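PDB 1ZA0: putative acyl-[acyl-carrier-protein] desaturase DesA2 from Mycobacterium tuberculosis, which may desaturate acyl chains carried on acyl carrier protein in mycobacterial fatty acid biosynthesis, and belongs to the ferritin-like desaturases that use a two-metal centre. Local coordinates for residues D30-H35 against H108-A113; I112-Y117 against A179-R184. All coordinates share one frame; numbering follows the deposited sequence. Where two conformers were deposited one is given.

Interaction 1: D30-H35 against H108-A113. With EDO (1,2-ethanediol), chain C.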
ATOM      1  N   ASP A  30      -0.559  -9.362 -15.125  1.00 37.96           N
ATOM      2  CA  ASP A  30      -1.385 -10.574 -14.959  1.00 37.55           C
ATOM      3  C   ASP A  30      -2.660 -10.125 -14.208  1.00 35.99           C
ATOM      4  O   ASP A  30      -2.713 -10.169 -12.969  1.00 34.62           O
ATOM      5  CB  ASP A  30      -0.595 -11.600 -14.143  1.00 38.78           C
ATOM      6  CG  ASP A  30      -1.343 -12.919 -13.959  1.00 42.40           C
ATOM      7  OD1 ASP A  30      -2.321 -13.228 -14.689  1.00 45.70           O
ATOM      8  OD2 ASP A  30      -0.996 -13.719 -13.065  1.00 49.68           O
ATOM      9  N   ILE A  31      -3.628  -9.679 -14.992  1.00 34.78           N
ATOM     10  CA  ILE A  31      -4.745  -8.822 -14.585  1.00 36.05           C
ATOM     11  C   ILE A  31      -5.698  -9.621 -13.764  1.00 32.96           C
ATOM     12  O   ILE A  31      -5.965 -10.715 -14.086  1.00 32.98           O
ATOM     13  CB  ILE A  31      -5.444  -8.200 -15.860  1.00 37.50           C
ATOM     14  CG1 ILE A  31      -4.486  -7.258 -16.593  1.00 39.76           C
ATOM     15  CG2 ILE A  31      -6.746  -7.433 -15.560  1.00 38.25           C
ATOM     16  CD1 ILE A  31      -3.694  -6.334 -15.722  1.00 42.06           C
ATOM     17  N   TRP A  32      -6.138  -9.060 -12.654  1.00 32.02           N
ATOM     18  CA  TRP A  32      -7.206  -9.653 -11.827  1.00 30.01           C
ATOM     19  C   TRP A  32      -8.338  -8.633 -11.627  1.00 30.35           C
ATOM     20  O   TRP A  32      -8.159  -7.453 -11.860  1.00 29.87           O
ATOM     21  CB  TRP A  32      -6.638 -10.129 -10.487  1.00 30.05           C
ATOM     22  CG  TRP A  32      -6.072  -9.071  -9.602  1.00 26.90           C
ATOM     23  CD1 TRP A  32      -4.846  -8.474  -9.695  1.00 28.05           C
ATOM     24  CD2 TRP A  32      -6.663  -8.556  -8.396  1.00 27.81           C
ATOM     25  NE1 TRP A  32      -4.647  -7.594  -8.647  1.00 30.31           N
ATOM     26  CE2 TRP A  32      -5.749  -7.625  -7.832  1.00 24.06           C
ATOM     27  CE3 TRP A  32      -7.884  -8.780  -7.738  1.00 27.52           C
ATOM     28  CZ2 TRP A  32      -6.013  -6.926  -6.681  1.00 27.04           C
ATOM     29  CZ3 TRP A  32      -8.137  -8.095  -6.596  1.00 30.03           C
ATOM     30  CH2 TRP A  32      -7.216  -7.151  -6.078  1.00 27.49           C
ATOM     31  N   PHE A  33      -9.523  -9.138 -11.239  1.00 29.91           N
ATOM     32  CA  PHE A  33     -10.719  -8.324 -11.011  1.00 30.43           C
ATOM     33  C   PHE A  33     -11.150  -8.500  -9.567  1.00 29.42           C
ATOM     34  O   PHE A  33     -11.094  -9.590  -9.053  1.00 29.40           O
ATOM     35  CB  PHE A  33     -11.812  -8.762 -11.999  1.00 30.60           C
ATOM     36  CG  PHE A  33     -11.394  -8.633 -13.416  1.00 34.27           C
ATOM     37  CD1 PHE A  33     -11.452  -7.395 -14.055  1.00 35.20           C
ATOM     38  CD2 PHE A  33     -10.914  -9.747 -14.139  1.00 38.01           C
ATOM     39  CE1 PHE A  33     -11.027  -7.275 -15.387  1.00 35.65           C
ATOM     40  CE2 PHE A  33     -10.461  -9.603 -15.465  1.00 41.92           C
ATOM     41  CZ  PHE A  33     -10.531  -8.384 -16.078  1.00 38.72           C
ATOM     42  N   ALA A  34     -11.462  -7.381  -8.913  1.00 27.85           N
ATOM     43  CA  ALA A  34     -11.925  -7.332  -7.566  1.00 28.42           C
ATOM     44  C   ALA A  34     -13.104  -8.319  -7.378  1.00 29.73           C
ATOM     45  O   ALA A  34     -13.129  -9.070  -6.384  1.00 28.86           O
ATOM     46  CB  ALA A  34     -12.348  -5.854  -7.232  1.00 28.41           C
ATOM     47  N   HIS A  35     -14.050  -8.314  -8.316  1.00 29.14           N
ATOM     48  CA  HIS A  35     -15.277  -9.105  -8.175  1.00 31.34           C
ATOM     49  C   HIS A  35     -15.012 -10.615  -8.129  1.00 32.43           C
ATOM     50  O   HIS A  35     -15.814 -11.368  -7.624  1.00 31.33           O
ATOM     51  CB  HIS A  35     -16.333  -8.752  -9.235  1.00 31.01           C
ATOM     52  CG  HIS A  35     -15.967  -9.169 -10.617  1.00 34.25           C
ATOM     53  ND1 HIS A  35     -15.574  -8.267 -11.579  1.00 33.81           N
ATOM     54  CD2 HIS A  35     -15.898 -10.390 -11.192  1.00 33.71           C
ATOM     55  CE1 HIS A  35     -15.293  -8.924 -12.690  1.00 33.17           C
ATOM     56  NE2 HIS A  35     -15.446 -10.211 -12.471  1.00 30.96           N
ATOM     57  N   HIS A 108      -7.206   1.851  -6.984  1.00 27.93           N
ATOM     58  CA  HIS A 108      -8.643   1.876  -6.882  1.00 29.53           C
ATOM     59  C   HIS A 108      -9.213   0.459  -6.802  1.00 27.93           C
ATOM     60  O   HIS A 108     -10.137   0.206  -6.081  1.00 26.44           O
ATOM     61  CB  HIS A 108      -9.259   2.506  -8.113  1.00 30.13           C
ATOM     62  CG  HIS A 108     -10.716   2.765  -7.952  1.00 35.33           C
ATOM     63  ND1 HIS A 108     -11.518   3.149  -8.999  1.00 41.19           N
ATOM     64  CD2 HIS A 108     -11.525   2.701  -6.861  1.00 39.74           C
ATOM     65  CE1 HIS A 108     -12.750   3.355  -8.556  1.00 41.16           C
ATOM     66  NE2 HIS A 108     -12.783   3.087  -7.264  1.00 39.50           N
ATOM     67  N   LEU A 109      -8.713  -0.403  -7.667  1.00 27.79           N
ATOM     68  CA  LEU A 109      -9.064  -1.802  -7.728  1.00 27.37           C
ATOM     69  C   LEU A 109      -8.916  -2.508  -6.370  1.00 26.83           C
ATOM     70  O   LEU A 109      -9.823  -3.240  -5.962  1.00 24.99           O
ATOM     71  CB  LEU A 109      -8.283  -2.522  -8.826  1.00 29.02           C
ATOM     72  CG  LEU A 109      -8.766  -3.997  -8.999  1.00 33.36           C
ATOM     73  CD1 LEU A 109      -9.980  -4.079  -9.943  1.00 38.10           C
ATOM     74  CD2 LEU A 109      -7.660  -4.845  -9.495  1.00 36.50           C
ATOM     75  N   HIS A 110      -7.836  -2.212  -5.660  1.00 25.67           N
ATOM     76  CA  HIS A 110      -7.559  -2.733  -4.355  1.00 24.72           C
ATOM     77  C   HIS A 110      -8.645  -2.302  -3.382  1.00 25.03           C
ATOM     78  O   HIS A 110      -9.172  -3.148  -2.648  1.00 24.82           O
ATOM     79  CB  HIS A 110      -6.167  -2.190  -3.805  1.00 24.03           C
ATOM     80  CG  HIS A 110      -5.003  -2.590  -4.657  1.00 24.27           C
ATOM     81  ND1 HIS A 110      -3.753  -1.984  -4.568  1.00 24.60           N
ATOM     82  CD2 HIS A 110      -4.883  -3.590  -5.575  1.00 24.07           C
ATOM     83  CE1 HIS A 110      -2.937  -2.596  -5.418  1.00 22.24           C
ATOM     84  NE2 HIS A 110      -3.596  -3.572  -6.037  1.00 24.03           N
ATOM     85  N   ALA A 111      -8.983  -1.002  -3.401  1.00 24.79           N
ATOM     86  CA  ALA A 111     -10.026  -0.446  -2.528  1.00 25.71           C
ATOM     87  C   ALA A 111     -11.406  -1.133  -2.825  1.00 25.77           C
ATOM     88  O   ALA A 111     -12.136  -1.501  -1.904  1.00 25.38           O
ATOM     89  CB  ALA A 111     -10.113   1.076  -2.698  1.00 25.98           C
ATOM     90  N   ILE A 112     -11.734  -1.377  -4.088  1.00 26.82           N
ATOM     91  CA  ILE A 112     -13.022  -1.987  -4.397  1.00 26.91           C
ATOM     92  C   ILE A 112     -13.056  -3.407  -3.855  1.00 27.70           C
ATOM     93  O   ILE A 112     -14.064  -3.833  -3.260  1.00 25.14           O
ATOM     94  CB  ILE A 112     -13.269  -2.034  -5.915  1.00 27.15           C
ATOM     95  CG1 ILE A 112     -13.412  -0.599  -6.507  1.00 29.77           C
ATOM     96  CG2 ILE A 112     -14.506  -2.828  -6.212  1.00 29.12           C
ATOM     97  CD1 ILE A 112     -13.113  -0.629  -8.097  1.00 30.98           C
ATOM     98  N   ALA A 113     -11.984  -4.169  -4.124  1.00 26.24           N
ATOM     99  CA  ALA A 113     -11.919  -5.573  -3.703  1.00 26.97           C
ATOM    100  C   ALA A 113     -12.077  -5.649  -2.153  1.00 26.01           C
ATOM    101  O   ALA A 113     -12.884  -6.410  -1.642  1.00 27.98           O
ATOM    102  CB  ALA A 113     -10.618  -6.198  -4.073  1.00 25.34           C
TER
HETATM  103  C1  EDO C 980      -4.639  -5.325 -11.276  1.00 32.50           C
HETATM  104  O1  EDO C 980      -5.303  -6.206 -12.135  1.00 32.55           O
HETATM  105  C2  EDO C 980      -3.150  -5.355 -11.549  1.00 32.72           C
HETATM  106  O2  EDO C 980      -2.586  -6.641 -11.380  1.00 30.17           O
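A34 and A113 meet methyl to methyl, their CB atoms 3.6 Å apart, and their small size lets the loop 30-35 settle on helix 108-113: the two CA atoms stand just 4.2 Å apart. The A34 methyl also lies 3.6 Å from A113 N. L109 sends its two methyls to different partners. CD1 goes to A34, while CD2 sits over the centre of the six-membered ring of W32, a CH-pi contact of 3.8 Å to the centroid and 14° off the ring normal. W32 holds CG between its own backbone N and carbonyl carbon (chi1 63°). Its CZ2 approaches CD2 of H110 at 3.7 Å, the two side chains crossing at about a right angle and each ring meeting the other near its plane. W32 NE1 and H110 NE2 both hydrogen-bond to OD2 of D188, and K76 NZ to H110 ND1, so the ring nitrogens of both residues have partners.

The outer side is looser. F33 directs its CB away from the helix and is exposed, and I112 adds little beyond its CG2 against A34. A 1,2-ethanediol, probably from the crystallisation liquor, lies beside the indole and L109, its C1 3.5 Å from W32 NE1. W32 N donates to O1 of the diol at 3.0 Å and 163°, O1 in turn donates to W32 O, and D188 OD1 is also hydrogen-bonded to the diol.

H110 is an iron ligand by similarity, but here E107, E159, E189 and H192 hold the manganese; the indole and D188 are consistent with a second shell around the two-metal centre of a ferritin-like, four-helix-bundle desaturase.

Interaction 2: I112-Y117 against A179-R184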
ATOM      1  N   ILE A 112     -11.734  -1.377  -4.088  1.00 26.82           N
ATOM      2  CA  ILE A 112     -13.022  -1.987  -4.397  1.00 26.91           C
ATOM      3  C   ILE A 112     -13.056  -3.407  -3.855  1.00 27.70           C
ATOM      4  O   ILE A 112     -14.064  -3.833  -3.260  1.00 25.14           O
ATOM      5  CB  ILE A 112     -13.269  -2.034  -5.915  1.00 27.15           C
ATOM      6  CG1 ILE A 112     -13.412  -0.599  -6.507  1.00 29.77           C
ATOM      7  CG2 ILE A 112     -14.506  -2.828  -6.212  1.00 29.12           C
ATOM      8  CD1 ILE A 112     -13.113  -0.629  -8.097  1.00 30.98           C
ATOM      9  N   ALA A 113     -11.984  -4.169  -4.124  1.00 26.24           N
ATOM     10  CA  ALA A 113     -11.919  -5.573  -3.703  1.00 26.97           C
ATOM     11  C   ALA A 113     -12.077  -5.649  -2.153  1.00 26.01           C
ATOM     12  O   ALA A 113     -12.884  -6.410  -1.642  1.00 27.98           O
ATOM     13  CB  ALA A 113     -10.618  -6.198  -4.073  1.00 25.34           C
ATOM     14  N   LEU A 114     -11.321  -4.831  -1.425  1.00 25.90           N
ATOM     15  CA  LEU A 114     -11.392  -4.864   0.025  1.00 26.29           C
ATOM     16  C   LEU A 114     -12.771  -4.500   0.556  1.00 26.04           C
ATOM     17  O   LEU A 114     -13.293  -5.155   1.446  1.00 25.95           O
ATOM     18  CB  LEU A 114     -10.365  -3.944   0.666  1.00 27.14           C
ATOM     19  CG  LEU A 114      -8.877  -4.340   0.580  1.00 30.71           C
ATOM     20  CD1 LEU A 114      -8.037  -3.074   0.775  1.00 30.94           C
ATOM     21  CD2 LEU A 114      -8.498  -5.350   1.684  1.00 31.36           C
ATOM     22  N   ARG A 115     -13.325  -3.412   0.050  1.00 26.13           N
ATOM     23  CA  ARG A 115     -14.647  -2.977   0.498  1.00 26.57           C
ATOM     24  C   ARG A 115     -15.719  -4.019   0.239  1.00 25.38           C
ATOM     25  O   ARG A 115     -16.480  -4.337   1.150  1.00 24.35           O
ATOM     26  CB  ARG A 115     -15.047  -1.672  -0.159  1.00 26.70           C
ATOM     27  CG  ARG A 115     -16.338  -1.052   0.336  1.00 25.10           C
ATOM     28  CD  ARG A 115     -16.619   0.351  -0.253  1.00 27.42           C
ATOM     29  NE  ARG A 115     -15.726   1.343   0.300  1.00 27.29           N
ATOM     30  CZ  ARG A 115     -15.806   1.817   1.524  1.00 32.16           C
ATOM     31  NH1 ARG A 115     -16.812   1.493   2.318  1.00 32.75           N
ATOM     32  NH2 ARG A 115     -14.906   2.685   1.939  1.00 32.00           N
ATOM     33  N   GLU A 116     -15.761  -4.525  -0.987  1.00 25.86           N
ATOM     34  CA  GLU A 116     -16.738  -5.525  -1.396  1.00 27.08           C
ATOM     35  C   GLU A 116     -16.615  -6.835  -0.616  1.00 26.53           C
ATOM     36  O   GLU A 116     -17.637  -7.404  -0.164  1.00 27.32           O
ATOM     37  CB  GLU A 116     -16.733  -5.754  -2.895  1.00 26.51           C
ATOM     38  CG  GLU A 116     -17.289  -4.528  -3.606  1.00 30.20           C
ATOM     39  CD  GLU A 116     -17.346  -4.621  -5.133  1.00 28.36           C
ATOM     40  OE1 GLU A 116     -17.010  -5.680  -5.689  1.00 32.46           O
ATOM     41  OE2 GLU A 116     -17.693  -3.573  -5.739  1.00 35.17           O
ATOM     42  N   TYR A 117     -15.397  -7.293  -0.397  1.00 25.81           N
ATOM     43  CA  TYR A 117     -15.207  -8.469   0.416  1.00 25.64           C
ATOM     44  C   TYR A 117     -15.825  -8.182   1.782  1.00 26.73           C
ATOM     45  O   TYR A 117     -16.581  -8.989   2.340  1.00 27.34           O
ATOM     46  CB  TYR A 117     -13.727  -8.817   0.576  1.00 25.44           C
ATOM     47  CG  TYR A 117     -13.501 -10.015   1.463  1.00 22.77           C
ATOM     48  CD1 TYR A 117     -13.286 -11.268   0.936  1.00 26.19           C
ATOM     49  CD2 TYR A 117     -13.442  -9.860   2.834  1.00 26.93           C
ATOM     50  CE1 TYR A 117     -13.082 -12.403   1.790  1.00 25.13           C
ATOM     51  CE2 TYR A 117     -13.267 -10.916   3.680  1.00 26.18           C
ATOM     52  CZ  TYR A 117     -13.114 -12.200   3.160  1.00 26.56           C
ATOM     53  OH  TYR A 117     -12.874 -13.247   4.060  1.00 30.46           O
ATOM     54  N   ALA A 179      -7.066 -14.456   1.668  1.00 26.80           N
ATOM     55  CA  ALA A 179      -5.650 -14.658   1.523  1.00 27.89           C
ATOM     56  C   ALA A 179      -5.263 -14.404   0.057  1.00 28.12           C
ATOM     57  O   ALA A 179      -4.284 -13.751  -0.195  1.00 30.64           O
ATOM     58  CB  ALA A 179      -5.230 -16.052   1.977  1.00 27.14           C
ATOM     59  N   GLY A 180      -6.030 -14.933  -0.876  1.00 26.81           N
ATOM     60  CA  GLY A 180      -5.872 -14.705  -2.293  1.00 27.96           C
ATOM     61  C   GLY A 180      -5.924 -13.244  -2.713  1.00 27.83           C
ATOM     62  O   GLY A 180      -5.091 -12.762  -3.492  1.00 25.94           O
ATOM     63  N   LEU A 181      -6.882 -12.547  -2.152  1.00 27.76           N
ATOM     64  CA  LEU A 181      -7.090 -11.120  -2.417  1.00 28.73           C
ATOM     65  C   LEU A 181      -5.900 -10.291  -1.953  1.00 28.47           C
ATOM     66  O   LEU A 181      -5.341  -9.470  -2.716  1.00 26.55           O
ATOM     67  CB  LEU A 181      -8.364 -10.669  -1.698  1.00 28.19           C
ATOM     68  CG  LEU A 181      -8.894  -9.250  -2.016  1.00 32.49           C
ATOM     69  CD1 LEU A 181     -10.313  -9.173  -1.453  1.00 34.67           C
ATOM     70  CD2 LEU A 181      -8.095  -8.207  -1.369  1.00 36.65           C
ATOM     71  N   ILE A 182      -5.500 -10.478  -0.687  1.00 27.87           N
ATOM     72  CA  ILE A 182      -4.396  -9.745  -0.154  1.00 28.09           C
ATOM     73  C   ILE A 182      -3.070 -10.093  -0.870  1.00 29.60           C
ATOM     74  O   ILE A 182      -2.234  -9.220  -1.076  1.00 28.70           O
ATOM     75  CB  ILE A 182      -4.233  -9.885   1.372  1.00 29.20           C
ATOM     76  CG1 ILE A 182      -5.518  -9.450   2.122  1.00 29.55           C
ATOM     77  CG2 ILE A 182      -3.079  -9.032   1.842  1.00 28.12           C
ATOM     78  CD1 ILE A 182      -5.930  -7.925   1.915  1.00 28.95           C
ATOM     79  N   ASP A 183      -2.886 -11.350  -1.209  1.00 29.25           N
ATOM     80  CA  ASP A 183      -1.713 -11.732  -1.991  1.00 31.32           C
ATOM     81  C   ASP A 183      -1.694 -11.018  -3.375  1.00 30.16           C
ATOM     82  O   ASP A 183      -0.622 -10.615  -3.819  1.00 28.56           O
ATOM     83  CB  ASP A 183      -1.757 -13.233  -2.175  1.00 31.91           C
ATOM     84  CG  ASP A 183      -0.718 -13.742  -3.098  1.00 35.80           C
ATOM     85  OD1 ASP A 183       0.448 -13.879  -2.646  1.00 42.20           O
ATOM     86  OD2 ASP A 183      -1.005 -14.057  -4.251  1.00 37.38           O
ATOM     87  N   ARG A 184      -2.839 -10.896  -4.062  1.00 29.90           N
ATOM     88  CA  ARG A 184      -2.888 -10.123  -5.330  1.00 30.52           C
ATOM     89  C   ARG A 184      -2.443  -8.684  -5.104  1.00 28.82           C
ATOM     90  O   ARG A 184      -1.641  -8.148  -5.886  1.00 29.49           O
ATOM     91  CB  ARG A 184      -4.265 -10.155  -6.028  0.50 30.29           C
ATOM     92  CG  ARG A 184      -4.630 -11.433  -6.761  0.50 31.39           C
ATOM     93  CD  ARG A 184      -3.823 -11.784  -8.061  0.50 34.76           C
ATOM     94  NE  ARG A 184      -4.511 -12.861  -8.794  0.50 37.23           N
ATOM     95  CZ  ARG A 184      -4.446 -13.123 -10.108  0.50 39.77           C
ATOM     96  NH1 ARG A 184      -5.157 -14.138 -10.594  0.50 41.74           N
ATOM     97  NH2 ARG A 184      -3.687 -12.408 -10.933  0.50 39.45           N
TER
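L181 reaches across to A113 and Y117 chiefly with CD1, which touches CB of each at 4.0 Å. The same methyl lies 3.8 Å from A113 O, a backbone carbonyl already engaged by Y117 N one helical turn on. CG of L181 is anti to the backbone N (chi1 -171°), and its CB points toward the facing helix.

A second apolar group lies beside it. CD2 of L114 meets CD1 of I182 at 3.6 Å, the two side chains crossing at about a right angle, while the contact of L114 CD2 with L181 CD2 is longer, 4.2 Å. L114 and I182 set out across the line between the helices and come together through their ends.

The polar bond goes outside the pair: Y117 carries its ring past L181, and its OH is hydrogen-bonded to E175 OE1.

The local axes run nearly antiparallel, at 163°, and are 10.8 Å apart at closest approach, a spacing bridged by leucine and isoleucine branches. Helices 95-121 and 176-206 pack here as antiparallel members of the bundle. L72 of helix 63-77 joins L114 from one neighbouring helix, and C166, L169 and A170 of helix 148-172 touch I182 from another.

A113 belongs to both contacts, with A34 of the loop and L181 of helix 176-206 each packing on it, so helix 95-121 receives both partners at A113. Interaction 1 is only partly buried and mixes aliphatic, aromatic and polar elements, running from a partly exposed loop to H110, a metal ligand by similarity. Interaction 2 is wholly buried and aliphatic in character, holding two bundle helices together farther from the metal: L114 is about 11 Å from the manganese. The two also touch directly, W32 CE2 lying 3.4 Å from R184 CB. The pair illustrates how one helix can serve bundle core and site periphery at once.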